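Local coordinates for protein N-acetylneuraminate lyase (Fusobacterium nucleatum subsp. nucleatum ATCC 25586, PDB 5ZKA) that belongs to the N-acetylneuraminate lyases of the dihydrodipicolinate synthetase family, with a TIM-barrel fold, at residues V158-S161 / L162-G166; E167-N171 / E172-G176; D183-L186 / L187-V190. All coordinates share one frame; numbering follows the deposited sequence.

Contact 1: residues V158-S161 / L162-G166; sequences VNMS and LSQFG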
loop_
_atom_site.group_PDB
_atom_site.type_symbol
_atom_site.label_atom_id
_atom_site.label_comp_id
_atom_site.label_asym_id
_atom_site.label_seq_id
_atom_site.Cartn_x
_atom_site.Cartn_y
_atom_site.Cartn_z
ATOM N N VAL A 158 6.853 -6.088 -15.208
ATOM C CA VAL A 158 5.922 -5.431 -16.124
ATOM C C VAL A 158 4.997 -4.543 -15.297
ATOM O O VAL A 158 4.168 -5.043 -14.528
ATOM C CB VAL A 158 5.120 -6.449 -16.951
ATOM C CG1 VAL A 158 3.988 -5.754 -17.696
ATOM C CG2 VAL A 158 6.038 -7.201 -17.921
ATOM N N ASN A 159 5.129 -3.225 -15.457
ATOM C CA ASN A 159 4.349 -2.244 -14.708
ATOM C C ASN A 159 3.305 -1.625 -15.630
ATOM O O ASN A 159 3.653 -0.926 -16.589
ATOM C CB ASN A 159 5.260 -1.171 -14.108
ATOM C CG ASN A 159 6.109 -1.711 -12.968
ATOM O OD1 ASN A 159 7.325 -1.867 -13.100
ATOM N ND2 ASN A 159 5.464 -2.011 -11.844
ATOM N N MET A 160 2.032 -1.867 -15.326
ATOM C CA MET A 160 0.923 -1.497 -16.195
ATOM C C MET A 160 0.270 -0.214 -15.696
ATOM O O MET A 160 -0.049 -0.097 -14.506
ATOM C CB MET A 160 -0.109 -2.625 -16.247
ATOM C CG MET A 160 -1.177 -2.448 -17.301
ATOM S SD MET A 160 -1.442 -3.998 -18.193
ATOM C CE MET A 160 0.175 -4.250 -18.898
ATOM N N SER A 161 0.070 0.736 -16.607
ATOM C CA SER A 161 -0.521 2.030 -16.310
ATOM C C SER A 161 -2.045 1.946 -16.275
ATOM O O SER A 161 -2.658 0.988 -16.751
ATOM C CB SER A 161 -0.092 3.063 -17.349
ATOM O OG SER A 161 -1.025 3.120 -18.415
ATOM N N LEU A 162 -2.660 2.991 -15.712
ATOM C CA LEU A 162 -4.117 3.038 -15.635
ATOM C C LEU A 162 -4.752 3.059 -17.022
ATOM O O LEU A 162 -5.742 2.359 -17.266
ATOM C CB LEU A 162 -4.559 4.248 -14.812
ATOM C CG LEU A 162 -6.053 4.471 -14.587
ATOM C CD1 LEU A 162 -6.687 3.305 -13.833
ATOM C CD2 LEU A 162 -6.240 5.783 -13.832
ATOM N N SER A 163 -4.192 3.838 -17.951
ATOM C CA SER A 163 -4.740 3.859 -19.310
ATOM C C SER A 163 -4.519 2.534 -20.031
ATOM O O SER A 163 -5.311 2.154 -20.903
ATOM C CB SER A 163 -4.114 4.993 -20.119
ATOM O OG SER A 163 -2.704 4.854 -20.158
ATOM N N GLN A 164 -3.443 1.827 -19.694
ATOM C CA GLN A 164 -3.220 0.514 -20.286
ATOM C C GLN A 164 -4.252 -0.499 -19.785
ATOM O O GLN A 164 -4.788 -1.285 -20.576
ATOM C CB GLN A 164 -1.790 0.069 -19.993
ATOM C CG GLN A 164 -0.764 0.936 -20.739
ATOM C CD GLN A 164 0.671 0.604 -20.392
ATOM O OE1 GLN A 164 0.963 0.062 -19.327
ATOM N NE2 GLN A 164 1.581 0.910 -21.315
ATOM N N PHE A 165 -4.569 -0.486 -18.482
ATOM C CA PHE A 165 -5.672 -1.318 -18.002
ATOM C C PHE A 165 -6.961 -0.985 -18.744
ATOM O O PHE A 165 -7.728 -1.883 -19.113
ATOM C CB PHE A 165 -5.879 -1.143 -16.492
ATOM C CG PHE A 165 -4.982 -1.999 -15.644
ATOM C CD1 PHE A 165 -5.093 -3.384 -15.653
ATOM C CD2 PHE A 165 -4.023 -1.413 -14.827
ATOM C CE1 PHE A 165 -4.263 -4.174 -14.863
ATOM C CE2 PHE A 165 -3.192 -2.190 -14.030
ATOM C CZ PHE A 165 -3.309 -3.583 -14.055
ATOM N N GLY A 166 -7.215 0.303 -18.977
ATOM C CA GLY A 166 -8.402 0.692 -19.726
ATOM C C GLY A 166 -8.460 0.086 -21.113
ATOM O O GLY A 166 -9.527 -0.328 -21.570
#
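Ser-161 and Gln-164 clasp each other at the start of helix 162-169, where Ser-161 is the N-cap and Gln-164 answers with the side-chain-to-backbone half of a capping box. Ser-161 N points almost straight (175°) at Gln-164 OE1, 2.9 Å away, although the donor sits tilted from the amide carbonyl plane and not within it. Gln-164 reaches that far back because its CG stands anti to its carbonyl carbon (chi1 -68°), and the chain beyond CG stays extended. Its CG passes 3.2 Å from Ser-161 OG. The first helical turn is closed by Phe-165 N donating to Ser-161 O at 3.0 Å. Met-160, just before the cap, crosses both Gln-164 and Phe-165. Having CG anti to its backbone N (chi1 -170°), together with the bend at chi2, sets the thioether sulfur over one face of the Phe-165 ring, while chi3 only directs the terminal methyl. Met-160 and Gln-164 also both pack on Phe-129 of helix 129-143, whereas Phe-165 meets Val-190 of helix 184-193; the start of helix 162-169 is thus flanked by these two helices. Over the ring, Met-160 CG makes a CH-pi contact 3.9 Å from the Phe-165 centroid, and the Met-aromatic contact follows with Met-160 SD 4.5 Å from that same centroid.

Contact 2: residues E167-N171 / E172-G176; sequences ELFEN and EKIIG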
loop_
_atom_site.group_PDB
_atom_site.type_symbol
_atom_site.label_atom_id
_atom_site.label_comp_id
_atom_site.label_asym_id
_atom_site.label_seq_id
_atom_site.Cartn_x
_atom_site.Cartn_y
_atom_site.Cartn_z
ATOM N N GLU A 167 -7.317 0.024 -21.805
ATOM C CA GLU A 167 -7.297 -0.580 -23.135
ATOM C C GLU A 167 -7.670 -2.056 -23.069
ATOM O O GLU A 167 -8.486 -2.538 -23.862
ATOM C CB GLU A 167 -5.924 -0.398 -23.777
ATOM C CG GLU A 167 -5.642 1.010 -24.285
ATOM C CD GLU A 167 -4.438 1.053 -25.218
ATOM O OE1 GLU A 167 -4.417 0.278 -26.195
ATOM O OE2 GLU A 167 -3.507 1.844 -24.958
ATOM N N LEU A 168 -7.090 -2.793 -22.119
ATOM C CA LEU A 168 -7.436 -4.203 -21.977
ATOM C C LEU A 168 -8.900 -4.372 -21.592
ATOM O O LEU A 168 -9.605 -5.215 -22.157
ATOM C CB LEU A 168 -6.523 -4.866 -20.945
ATOM C CG LEU A 168 -5.042 -4.856 -21.334
ATOM C CD1 LEU A 168 -4.183 -5.404 -20.207
ATOM C CD2 LEU A 168 -4.806 -5.645 -22.625
ATOM N N PHE A 169 -9.386 -3.555 -20.650
ATOM C CA PHE A 169 -10.753 -3.708 -20.168
ATOM C C PHE A 169 -11.813 -3.287 -21.182
ATOM O O PHE A 169 -13.001 -3.484 -20.896
ATOM C CB PHE A 169 -10.942 -2.919 -18.874
ATOM C CG PHE A 169 -10.378 -3.599 -17.658
ATOM C CD1 PHE A 169 -10.485 -4.975 -17.492
ATOM C CD2 PHE A 169 -9.758 -2.854 -16.663
ATOM C CE1 PHE A 169 -9.980 -5.593 -16.359
ATOM C CE2 PHE A 169 -9.244 -3.460 -15.528
ATOM C CZ PHE A 169 -9.352 -4.826 -15.371
ATOM N N GLU A 170 -11.451 -2.734 -22.347
ATOM C CA GLU A 170 -12.468 -2.524 -23.379
ATOM C C GLU A 170 -12.990 -3.841 -23.937
ATOM O O GLU A 170 -14.110 -3.880 -24.465
ATOM C CB GLU A 170 -11.926 -1.658 -24.522
ATOM C CG GLU A 170 -11.055 -0.514 -24.064
ATOM C CD GLU A 170 -10.647 0.430 -25.177
ATOM O OE1 GLU A 170 -10.260 1.576 -24.856
ATOM O OE2 GLU A 170 -10.708 0.036 -26.362
ATOM N N ASN A 171 -12.207 -4.913 -23.831
ATOM C CA ASN A 171 -12.663 -6.246 -24.209
ATOM C C ASN A 171 -13.656 -6.757 -23.162
ATOM O O ASN A 171 -13.308 -6.912 -21.986
ATOM C CB ASN A 171 -11.456 -7.179 -24.333
ATOM C CG ASN A 171 -11.792 -8.508 -25.004
ATOM O OD1 ASN A 171 -12.834 -9.113 -24.742
ATOM N ND2 ASN A 171 -10.882 -8.984 -25.851
ATOM N N GLU A 172 -14.897 -7.025 -23.587
ATOM C CA GLU A 172 -15.937 -7.420 -22.638
ATOM C C GLU A 172 -15.657 -8.762 -21.967
ATOM O O GLU A 172 -16.251 -9.053 -20.923
ATOM C CB GLU A 172 -17.296 -7.465 -23.340
ATOM C CG GLU A 172 -17.269 -8.167 -24.701
ATOM C CD GLU A 172 -17.196 -7.196 -25.873
ATOM O OE1 GLU A 172 -18.257 -6.910 -26.470
ATOM O OE2 GLU A 172 -16.080 -6.723 -26.198
ATOM N N LYS A 173 -14.779 -9.589 -22.531
ATOM C CA LYS A 173 -14.453 -10.873 -21.925
ATOM C C LYS A 173 -13.230 -10.812 -21.017
ATOM O O LYS A 173 -12.905 -11.819 -20.375
ATOM C CB LYS A 173 -14.242 -11.939 -23.009
ATOM C CG LYS A 173 -15.555 -12.444 -23.615
ATOM C CD LYS A 173 -15.355 -13.729 -24.404
ATOM C CE LYS A 173 -16.661 -14.218 -24.986
ATOM N NZ LYS A 173 -16.464 -15.452 -25.795
ATOM N N ILE A 174 -12.543 -9.675 -20.951
ATOM C CA ILE A 174 -11.478 -9.475 -19.981
ATOM C C ILE A 174 -12.153 -8.864 -18.759
ATOM O O ILE A 174 -12.395 -7.658 -18.708
ATOM C CB ILE A 174 -10.352 -8.600 -20.533
ATOM C CG1 ILE A 174 -9.670 -9.313 -21.712
ATOM C CG2 ILE A 174 -9.337 -8.297 -19.457
ATOM C CD1 ILE A 174 -8.602 -8.475 -22.428
ATOM N N ILE A 175 -12.487 -9.716 -17.784
ATOM C CA ILE A 175 -13.477 -9.372 -16.763
ATOM C C ILE A 175 -12.855 -8.872 -15.468
ATOM O O ILE A 175 -13.596 -8.428 -14.579
ATOM C CB ILE A 175 -14.414 -10.557 -16.450
ATOM C CG1 ILE A 175 -13.648 -11.749 -15.876
ATOM C CG2 ILE A 175 -15.186 -10.999 -17.690
ATOM C CD1 ILE A 175 -14.578 -12.867 -15.431
ATOM N N GLY A 176 -11.538 -8.937 -15.317
ATOM C CA GLY A 176 -10.942 -8.512 -14.068
ATOM C C GLY A 176 -9.436 -8.654 -14.065
ATOM O O GLY A 176 -8.812 -8.959 -15.082
#
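The Phe-169 ring turns its edge to the chain that follows the turn, with the carbonyl oxygens of Ile-174 and Gly-176 both lying near the ring plane. Phe-169 CD1 is 3.5 Å from Ile-174 O, and Phe-169 CE1 is 3.8 Å from Gly-176 O, so ring C-H groups face carbonyl oxygens. Phe-194 also meets this ring, their planes at about 60°, and Ile-149 of strand 147-150 packs against it. The Asn-171 side chain, which ends in the second flat group, crosses that of Ile-174 at about a right angle, Ile-174 CG1 lying near the amide carbon. Asn-171 OD1 takes the N-H of Lys-173 at 3.0 Å, the donor lying 18° from the amide carbonyl plane; this is an Asx turn. The other end of the amide is held too, since Asn-171 ND2 donates to Glu-137. Superimposed on the Asx turn is a type I beta turn from Asn-171 to Ile-174, closed by Ile-174 N to Asn-171 O at 3.0 Å, with the donor well above the carbonyl plane. Together they reverse the chain from helix 162-169 into the short strand 174-176, completing a beta-alpha-beta crossover from strand 147-150, which pairs with it in parallel. Ile-174 points back at the helix end: its CG1 stands anti to the carbonyl carbon (chi1 -64°), which carries CD1 to 3.4 Å from Leu-168 O and 3.7 Å from Asn-171 CB. The second branch, Ile-174 CG2, reaches Phe-169 CD1 at 4.0 Å.

Contact 3: residues D183-L186 / L187-V190; sequences DFYL and LERV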
loop_
_atom_site.group_PDB
_atom_site.type_symbol
_atom_site.label_atom_id
_atom_site.label_comp_id
_atom_site.label_asym_id
_atom_site.label_seq_id
_atom_site.Cartn_x
_atom_site.Cartn_y
_atom_site.Cartn_z
ATOM N N ASP A 183 0.871 -1.121 -4.829
ATOM C CA ASP A 183 0.598 0.295 -5.104
ATOM C C ASP A 183 -0.890 0.544 -4.850
ATOM O O ASP A 183 -1.731 0.325 -5.721
ATOM C CB ASP A 183 1.003 0.640 -6.539
ATOM C CG ASP A 183 0.778 2.101 -6.879
ATOM O OD1 ASP A 183 0.126 2.814 -6.085
ATOM O OD2 ASP A 183 1.260 2.552 -7.949
ATOM N N PHE A 184 -1.216 1.036 -3.642
ATOM C CA PHE A 184 -2.618 1.206 -3.285
ATOM C C PHE A 184 -3.229 2.488 -3.837
ATOM O O PHE A 184 -4.454 2.630 -3.815
ATOM C CB PHE A 184 -2.783 1.131 -1.751
ATOM C CG PHE A 184 -2.722 -0.268 -1.223
ATOM C CD1 PHE A 184 -1.521 -0.957 -1.189
ATOM C CD2 PHE A 184 -3.867 -0.905 -0.780
ATOM C CE1 PHE A 184 -1.467 -2.271 -0.724
ATOM C CE2 PHE A 184 -3.821 -2.216 -0.314
ATOM C CZ PHE A 184 -2.622 -2.896 -0.290
ATOM N N TYR A 185 -2.428 3.412 -4.371
ATOM C CA TYR A 185 -3.017 4.489 -5.152
ATOM C C TYR A 185 -3.532 3.951 -6.484
ATOM O O TYR A 185 -4.690 4.177 -6.865
ATOM C CB TYR A 185 -1.981 5.600 -5.360
ATOM C CG TYR A 185 -2.438 6.753 -6.233
ATOM C CD1 TYR A 185 -3.713 7.300 -6.110
ATOM C CD2 TYR A 185 -1.580 7.305 -7.169
ATOM C CE1 TYR A 185 -4.125 8.373 -6.916
ATOM C CE2 TYR A 185 -1.974 8.382 -7.980
ATOM C CZ TYR A 185 -3.246 8.911 -7.846
ATOM O OH TYR A 185 -3.630 9.966 -8.655
ATOM N N LEU A 186 -2.691 3.200 -7.194
ATOM C CA LEU A 186 -3.144 2.587 -8.440
ATOM C C LEU A 186 -4.335 1.662 -8.194
ATOM O O LEU A 186 -5.267 1.616 -9.009
ATOM C CB LEU A 186 -1.990 1.831 -9.097
ATOM C CG LEU A 186 -2.305 1.102 -10.404
ATOM C CD1 LEU A 186 -2.619 2.093 -11.519
ATOM C CD2 LEU A 186 -1.134 0.202 -10.784
ATOM N N LEU A 187 -4.337 0.931 -7.065
ATOM C CA LEU A 187 -5.461 0.042 -6.773
ATOM C C LEU A 187 -6.758 0.830 -6.665
ATOM O O LEU A 187 -7.781 0.437 -7.231
ATOM C CB LEU A 187 -5.200 -0.755 -5.488
ATOM C CG LEU A 187 -6.343 -1.665 -5.003
ATOM C CD1 LEU A 187 -6.798 -2.642 -6.099
ATOM C CD2 LEU A 187 -5.969 -2.408 -3.710
ATOM N N GLU A 188 -6.727 1.966 -5.963
ATOM C CA GLU A 188 -7.923 2.792 -5.857
ATOM C C GLU A 188 -8.324 3.378 -7.210
ATOM O O GLU A 188 -9.518 3.496 -7.510
ATOM C CB GLU A 188 -7.685 3.898 -4.815
ATOM C CG GLU A 188 -8.845 4.896 -4.645
ATOM C CD GLU A 188 -8.888 5.958 -5.747
ATOM O OE1 GLU A 188 -7.803 6.354 -6.223
ATOM O OE2 GLU A 188 -9.997 6.373 -6.144
ATOM N N ARG A 189 -7.346 3.771 -8.039
ATOM C CA ARG A 189 -7.670 4.356 -9.344
ATOM C C ARG A 189 -8.300 3.326 -10.276
ATOM O O ARG A 189 -9.238 3.643 -11.013
ATOM C CB ARG A 189 -6.414 4.947 -9.996
ATOM C CG ARG A 189 -5.839 6.196 -9.312
ATOM C CD ARG A 189 -6.642 7.447 -9.664
ATOM N NE ARG A 189 -7.790 7.603 -8.775
ATOM C CZ ARG A 189 -8.804 8.421 -9.019
ATOM N NH1 ARG A 189 -8.817 9.162 -10.120
ATOM N NH2 ARG A 189 -9.817 8.491 -8.169
ATOM N N VAL A 190 -7.797 2.089 -10.255
ATOM C CA VAL A 190 -8.390 1.024 -11.069
ATOM C C VAL A 190 -9.803 0.714 -10.586
ATOM O O VAL A 190 -10.722 0.554 -11.393
ATOM C CB VAL A 190 -7.490 -0.225 -11.034
ATOM C CG1 VAL A 190 -8.178 -1.403 -11.728
ATOM C CG2 VAL A 190 -6.146 0.087 -11.709
#
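Glu-188 OE1, set obliquely against the Tyr-185 ring, is gripped by Arg-189 NE at 2.8 Å and by a polar side chain of a neighbouring subunit. The second arm of this side-on salt bridge runs from Arg-189 NH2 to the syn lone pair of Glu-188 OE2 at 2.9 Å, so carboxylate and guanidinium are held nearly coplanar, edge to edge; OE2 too meets a polar side chain of that subunit. Arg-189 NH1 is salt-bridged to acid of the neighbouring subunit, placing the pair at the interface. Arg-189 CG, anti to the carbonyl carbon (chi1 -69°), lies over one face of the Tyr-185 ring, 4.1 Å from the centroid, a CH-pi contact; the bends at chi2 and chi3 then turn the guanidinium to Glu-188. Tyr-185, with CG anti to the backbone N (chi1 176°), has its ring brought over that carbon, its plane 14° from that of the guanidinium. All this decorates the first turns of helix 184-193 of the TIM barrel, N-capped by Asp-183: its OD1 accepts Leu-186 N at 3.1 Å in a straight bond from above the carboxylate plane, and Tyr-185 N more weakly. Helical i to i+4 bonds follow, among them Arg-189 N to Tyr-185 O at 2.9 Å. On the apolar flanks Phe-184 and Leu-187 lie side by side, Phe-184 CD2 to Leu-187 CD2 3.9 Å, and Leu-186 CD1 meets Val-190 CG2 at 4.1 Å.

Contacts 1 and 2 share helix 162-169, its capped start and its far end, with centres about 12 Å apart; Met-160 SD touches Leu-168 CD1 at 3.7 Å. Contact 3 opens the next barrel helix, 184-193, which packs beside the first: its centre is about 11 Å from that of contact 1, and Leu-162 CD1 meets Val-190 CG2 at 3.9 Å, with Met-160 O to Leu-186 CD2 also at 3.9 Å. Contacts 2 and 3 lie about 18 Å apart between centres and do not touch, their nearest atoms being about 4 Å apart. Between them in the chain, two residues beyond Gly-176, lies the modified Lys-178, so strand 174-176 leads directly to it.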